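Local coordinates for protein glutathione S-transferase (Natrialba magadii ATCC 43099, PDB 6GZF) that probably catalyses glutathione-dependent transfer reactions as a member of the Xi class, the class of the glutathionyl-hydroquinone reductases, at residues R69-R74 and I83-V88; I145-S150 and M154-T159. All coordinates share one frame; numbering follows the deposited sequence.

Overall arrangement
From the N terminus, strand 56-60 leads into helix 65-77, and the chain returns through a short connection to strand 84-87; contact 1 closes this loop, packing the helix on strand 84-87, an edge strand of the sheet within this chain. Much later, strand 144-147 leads directly into helix 150-159, and contact 2 closes that short strand-to-helix connection. The two loops follow one another in series, neither nested nor crossed. In space they meet: T73 packs on M154 and F157, R69 approaches S150, and I83 touches F157. The two helices thus lie together against one four-stranded mixed sheet, tying both edge strands into the thioredoxin-like N-terminal domain that would hold glutathione.

Contact 1 (R69-R74 and I83-V88); sequences RTLVTR and ISVSVV
R74 reaches from helix 65-77 across to the 83-88 segment, where its NH1 donates a hydrogen bond to I83 O. The bond is bent, with an N-H...O angle of 132°, and its modelled NH1-O length of 2.5 Å is too short to be trusted at this resolution. I83 O lies at the edge of the guanidinium, near its plane, while V85 covers one face: V85 CB stands 3.8 Å above that plane, offset toward the rim, and V85 CG1 comes within 3.4 Å of R74 NH2. Two nearly extended torsions carry the arginine chain outward (CG anti to the backbone N, chi1 -167°), and a bend at chi3 of 76° then swings the guanidinium onto the strand. On the way R74 CD passes I83 CB at 4.4 Å. The branched V85 serves two neighbours, because its other methyl, CG2, meets L71 CD2 at 4.2 Å. With an alanine here instead of R74, I83 O would probably lose this donor and V85 CG1 the guanidinium lying against it.

Behind this first shell, L71 and V85 both rest on V60 of strand 56-60, the parallel neighbour of strand 84-87, and T70 packs on L58 and V60. S84 points away from the helix and bonds through OG to H57. This is the helix-on-sheet packing of a beta-alpha-beta crossover in a thioredoxin-like domain. Buried L71 meets V85 on the inner side, whereas at the partly exposed margin a long arginine reaches past V85, combining aliphatic and flat-face contact with a polar bond to the backbone.

Contact 2 (I145-S150 and M154-T159); sequences IVNNES and MRMFDT
M156 lays its terminal methyl against the amide of N147, CE lying 3.7 Å from ND2 and 3.9 Å from CG. In M156, CG sits between the backbone N and the carbonyl carbon (chi1 68°), chi2 is extended, and a bend at chi3 turns the methyl to the amide; an unbranched, flexible thioether can bring its methyl up to such a flat group. That amide is held by its polar ends: N147 OD1 accepts from E149 N at 2.7 Å, forming an Asx turn, while ND2 bonds to N39 O and E152 OE1. Asparagine fits here because one side chain can shape the turn and still donate. Next comes the first turn of the helix, where E149 occupies the N-cap position and M154 N donates to S150 O at 3.0 Å, with an N-H...O angle of 161°.

These touching residues are all buried; the looser side begins at R155 and T159, partly exposed and making no contact with 145-150. R155 turns instead to D181 and E238 in salt bridges. E149 and S150 are predicted to bind glutathione, consistent with the acidic residue and serine that receive its gamma-glutamyl end in related transferases; E149 also pairs with R38.

V146 and N147 both face L137 of strand 136-139 in a classic beta bulge, and M156 packs on L137 as well. I145 faces helix 117-124, whereas S150 and M154 lie against W66, R69 and T73 of helix 65-77.

Contact 1 (R69-R74 and I83-V88)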
loop_
_atom_site.group_PDB
_atom_site.type_symbol
_atom_site.label_atom_id
_atom_site.label_comp_id
_atom_site.label_asym_id
_atom_site.label_seq_id
_atom_site.Cartn_x
_atom_site.Cartn_y
_atom_site.Cartn_z
ATOM N N ARG A 69 -11.071 0.295 21.307
ATOM C CA ARG A 69 -12.224 1.095 21.707
ATOM C C ARG A 69 -12.475 0.984 23.207
ATOM O O ARG A 69 -12.758 1.979 23.873
ATOM C CB ARG A 69 -13.471 0.668 20.928
ATOM C CG ARG A 69 -13.837 1.606 19.789
ATOM C CD ARG A 69 -14.260 0.846 18.541
ATOM N NE ARG A 69 -15.600 0.276 18.651
ATOM C CZ ARG A 69 -16.457 0.193 17.638
ATOM N NH1 ARG A 69 -16.114 0.648 16.440
ATOM N NH2 ARG A 69 -17.656 -0.342 17.821
ATOM N N THR A 70 -12.364 -0.232 23.731
ATOM C CA THR A 70 -12.561 -0.477 25.154
ATOM C C THR A 70 -11.446 0.152 25.985
ATOM O O THR A 70 -11.681 0.636 27.091
ATOM C CB THR A 70 -12.629 -1.984 25.463
ATOM O OG1 THR A 70 -11.358 -2.587 25.192
ATOM C CG2 THR A 70 -13.696 -2.653 24.611
ATOM N N LEU A 71 -10.232 0.146 25.441
ATOM C CA LEU A 71 -9.073 0.691 26.139
ATOM C C LEU A 71 -9.146 2.210 26.267
ATOM O O LEU A 71 -8.838 2.765 27.322
ATOM C CB LEU A 71 -7.781 0.291 25.424
ATOM C CG LEU A 71 -7.406 -1.191 25.483
ATOM C CD1 LEU A 71 -6.045 -1.423 24.847
ATOM C CD2 LEU A 71 -7.422 -1.691 26.920
ATOM N N VAL A 72 -9.549 2.876 25.188
ATOM C CA VAL A 72 -9.678 4.330 25.189
ATOM C C VAL A 72 -10.746 4.771 26.187
ATOM O O VAL A 72 -10.563 5.746 26.914
ATOM C CB VAL A 72 -10.019 4.866 23.782
ATOM C CG1 VAL A 72 -10.349 6.351 23.834
ATOM C CG2 VAL A 72 -8.868 4.606 22.822
ATOM N N THR A 73 -11.850 4.033 26.231
ATOM C CA THR A 73 -12.934 4.331 27.160
ATOM C C THR A 73 -12.501 4.098 28.604
ATOM O O THR A 73 -12.754 4.930 29.476
ATOM C CB THR A 73 -14.180 3.479 26.863
ATOM O OG1 THR A 73 -14.593 3.690 25.509
ATOM C CG2 THR A 73 -15.318 3.854 27.801
ATOM N N ARG A 74 -11.842 2.968 28.845
ATOM C CA ARG A 74 -11.378 2.609 30.182
ATOM C C ARG A 74 -10.435 3.668 30.742
ATOM O O ARG A 74 -10.478 3.985 31.930
ATOM C CB ARG A 74 -10.679 1.248 30.164
ATOM C CG ARG A 74 -10.447 0.654 31.546
ATOM C CD ARG A 74 -9.622 -0.622 31.479
ATOM N NE ARG A 74 -8.206 -0.349 31.249
ATOM C CZ ARG A 74 -7.220 -0.836 31.997
ATOM N NH1 ARG A 74 -7.494 -1.629 33.024
ATOM N NH2 ARG A 74 -5.961 -0.532 31.716
ATOM N N ILE A 83 -11.161 -2.093 36.605
ATOM C CA ILE A 83 -11.200 -3.181 35.635
ATOM C C ILE A 83 -9.802 -3.547 35.146
ATOM O O ILE A 83 -9.143 -2.766 34.460
ATOM C CB ILE A 83 -12.092 -2.819 34.435
ATOM C CG1 ILE A 83 -13.484 -2.415 34.924
ATOM C CG2 ILE A 83 -12.179 -3.987 33.466
ATOM C CD1 ILE A 83 -14.370 -1.820 33.857
ATOM N N SER A 84 -9.358 -4.746 35.512
ATOM C CA SER A 84 -8.035 -5.231 35.135
ATOM C C SER A 84 -7.989 -5.624 33.662
ATOM O O SER A 84 -9.028 -5.824 33.032
ATOM C CB SER A 84 -7.636 -6.416 36.012
ATOM O OG SER A 84 -8.560 -7.482 35.878
ATOM N N VAL A 85 -6.783 -5.742 33.117
ATOM C CA VAL A 85 -6.626 -6.003 31.691
ATOM C C VAL A 85 -5.420 -6.894 31.378
ATOM O O VAL A 85 -4.359 -6.767 31.990
ATOM C CB VAL A 85 -6.507 -4.673 30.901
ATOM C CG1 VAL A 85 -5.316 -3.855 31.387
ATOM C CG2 VAL A 85 -6.417 -4.933 29.406
ATOM N N SER A 86 -5.608 -7.814 30.436
ATOM C CA SER A 86 -4.518 -8.628 29.916
ATOM C C SER A 86 -4.305 -8.324 28.436
ATOM O O SER A 86 -5.267 -8.134 27.692
ATOM C CB SER A 86 -4.804 -10.118 30.117
ATOM O OG SER A 86 -4.784 -10.464 31.491
ATOM N N VAL A 87 -3.047 -8.274 28.014
ATOM C CA VAL A 87 -2.726 -7.972 26.624
ATOM C C VAL A 87 -2.155 -9.188 25.907
ATOM O O VAL A 87 -1.107 -9.709 26.286
ATOM C CB VAL A 87 -1.723 -6.813 26.517
ATOM C CG1 VAL A 87 -1.439 -6.502 25.060
ATOM C CG2 VAL A 87 -2.261 -5.583 27.232
ATOM N N VAL A 88 -2.849 -9.629 24.862
ATOM C CA VAL A 88 -2.433 -10.803 24.106
ATOM C C VAL A 88 -1.329 -10.471 23.107
ATOM O O VAL A 88 -1.090 -9.307 22.787
ATOM C CB VAL A 88 -3.620 -11.432 23.352
ATOM C CG1 VAL A 88 -4.734 -11.792 24.323
ATOM C CG2 VAL A 88 -4.134 -10.480 22.292
#

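Contact 2 (I145-S150 and M154-T159)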
loop_
_atom_site.group_PDB
_atom_site.type_symbol
_atom_site.label_atom_id
_atom_site.label_comp_id
_atom_site.label_asym_id
_atom_site.label_seq_id
_atom_site.Cartn_x
_atom_site.Cartn_y
_atom_site.Cartn_z
ATOM N N ILE A 145 -17.579 -15.536 30.031
ATOM C CA ILE A 145 -17.557 -14.337 29.199
ATOM C C ILE A 145 -18.848 -13.540 29.336
ATOM O O ILE A 145 -19.929 -14.041 29.024
ATOM C CB ILE A 145 -17.347 -14.677 27.710
ATOM C CG1 ILE A 145 -16.058 -15.475 27.512
ATOM C CG2 ILE A 145 -17.320 -13.407 26.875
ATOM C CD1 ILE A 145 -15.841 -15.937 26.086
ATOM N N VAL A 146 -18.735 -12.301 29.803
ATOM C CA VAL A 146 -19.894 -11.420 29.892
ATOM C C VAL A 146 -20.261 -10.898 28.508
ATOM O O VAL A 146 -21.322 -11.223 27.974
ATOM C CB VAL A 146 -19.645 -10.228 30.840
ATOM C CG1 VAL A 146 -20.754 -9.191 30.700
ATOM C CG2 VAL A 146 -19.543 -10.706 32.274
ATOM N N ASN A 147 -19.374 -10.098 27.925
ATOM C CA ASN A 147 -19.639 -9.503 26.623
ATOM C C ASN A 147 -18.459 -9.661 25.672
ATOM O O ASN A 147 -17.312 -9.794 26.101
ATOM C CB ASN A 147 -20.000 -8.026 26.780
ATOM C CG ASN A 147 -20.710 -7.468 25.564
ATOM O OD1 ASN A 147 -20.076 -7.104 24.572
ATOM N ND2 ASN A 147 -22.034 -7.405 25.630
ATOM N N ASN A 148 -18.756 -9.639 24.378
ATOM C CA ASN A 148 -17.769 -9.927 23.346
ATOM C C ASN A 148 -17.805 -8.877 22.235
ATOM O O ASN A 148 -17.191 -9.042 21.180
ATOM C CB ASN A 148 -18.019 -11.326 22.778
ATOM C CG ASN A 148 -16.851 -11.853 21.973
ATOM O OD1 ASN A 148 -15.718 -11.395 22.122
ATOM N ND2 ASN A 148 -17.120 -12.830 21.114
ATOM N N GLU A 149 -18.523 -7.788 22.492
ATOM C CA GLU A 149 -18.751 -6.757 21.488
ATOM C C GLU A 149 -18.152 -5.419 21.907
ATOM O O GLU A 149 -18.494 -4.879 22.958
ATOM C CB GLU A 149 -20.250 -6.603 21.233
ATOM C CG GLU A 149 -20.939 -7.905 20.870
ATOM C CD GLU A 149 -20.802 -8.244 19.403
ATOM O OE1 GLU A 149 -20.528 -7.321 18.610
ATOM O OE2 GLU A 149 -20.959 -9.430 19.044
ATOM N N SER A 150 -17.266 -4.886 21.070
ATOM C CA SER A 150 -16.579 -3.630 21.354
ATOM C C SER A 150 -17.549 -2.485 21.622
ATOM O O SER A 150 -17.374 -1.718 22.569
ATOM C CB SER A 150 -15.662 -3.261 20.188
ATOM O OG SER A 150 -16.404 -3.095 18.992
ATOM N N MET A 154 -17.810 -0.817 25.388
ATOM C CA MET A 154 -17.533 0.611 25.481
ATOM C C MET A 154 -18.693 1.338 26.152
ATOM O O MET A 154 -18.490 2.178 27.030
ATOM C CB MET A 154 -17.274 1.207 24.095
ATOM C CG MET A 154 -17.257 2.730 24.076
ATOM S SD MET A 154 -16.568 3.440 22.567
ATOM C CE MET A 154 -17.789 2.932 21.358
ATOM N N ARG A 155 -19.909 0.997 25.737
ATOM C CA ARG A 155 -21.116 1.623 26.265
ATOM C C ARG A 155 -21.296 1.372 27.761
ATOM O O ARG A 155 -21.557 2.301 28.523
ATOM C CB ARG A 155 -22.348 1.125 25.504
ATOM C CG ARG A 155 -23.673 1.612 26.073
ATOM C CD ARG A 155 -23.771 3.128 26.043
ATOM N NE ARG A 155 -23.660 3.657 24.687
ATOM C CZ ARG A 155 -24.682 3.770 23.846
ATOM N NH1 ARG A 155 -24.492 4.262 22.629
ATOM N NH2 ARG A 155 -25.895 3.390 24.221
ATOM N N MET A 156 -21.154 0.120 28.179
ATOM C CA MET A 156 -21.365 -0.223 29.581
ATOM C C MET A 156 -20.217 0.279 30.461
ATOM O O MET A 156 -20.418 0.574 31.639
ATOM C CB MET A 156 -21.554 -1.733 29.748
ATOM C CG MET A 156 -20.323 -2.576 29.477
ATOM S SD MET A 156 -20.680 -4.336 29.652
ATOM C CE MET A 156 -21.569 -4.667 28.132
ATOM N N PHE A 157 -19.020 0.384 29.887
ATOM C CA PHE A 157 -17.910 1.049 30.566
ATOM C C PHE A 157 -18.275 2.502 30.826
ATOM O O PHE A 157 -17.886 3.092 31.834
ATOM C CB PHE A 157 -16.625 0.990 29.733
ATOM C CG PHE A 157 -15.848 -0.287 29.882
ATOM C CD1 PHE A 157 -16.384 -1.376 30.545
ATOM C CD2 PHE A 157 -14.566 -0.388 29.364
ATOM C CE1 PHE A 157 -15.660 -2.548 30.679
ATOM C CE2 PHE A 157 -13.836 -1.555 29.496
ATOM C CZ PHE A 157 -14.384 -2.636 30.155
ATOM N N ASP A 158 -19.035 3.064 29.894
ATOM C CA ASP A 158 -19.355 4.482 29.881
ATOM C C ASP A 158 -20.494 4.849 30.832
ATOM O O ASP A 158 -20.434 5.866 31.519
ATOM C CB ASP A 158 -19.711 4.903 28.452
ATOM C CG ASP A 158 -19.721 6.404 28.265
ATOM O OD1 ASP A 158 -19.095 7.115 29.073
ATOM O OD2 ASP A 158 -20.352 6.871 27.296
ATOM N N THR A 159 -21.528 4.016 30.877
ATOM C CA THR A 159 -22.765 4.403 31.548
ATOM C C THR A 159 -23.106 3.599 32.803
ATOM O O THR A 159 -24.091 3.901 33.477
ATOM C CB THR A 159 -23.962 4.290 30.583
ATOM O OG1 THR A 159 -24.117 2.927 30.169
ATOM C CG2 THR A 159 -23.744 5.164 29.359
#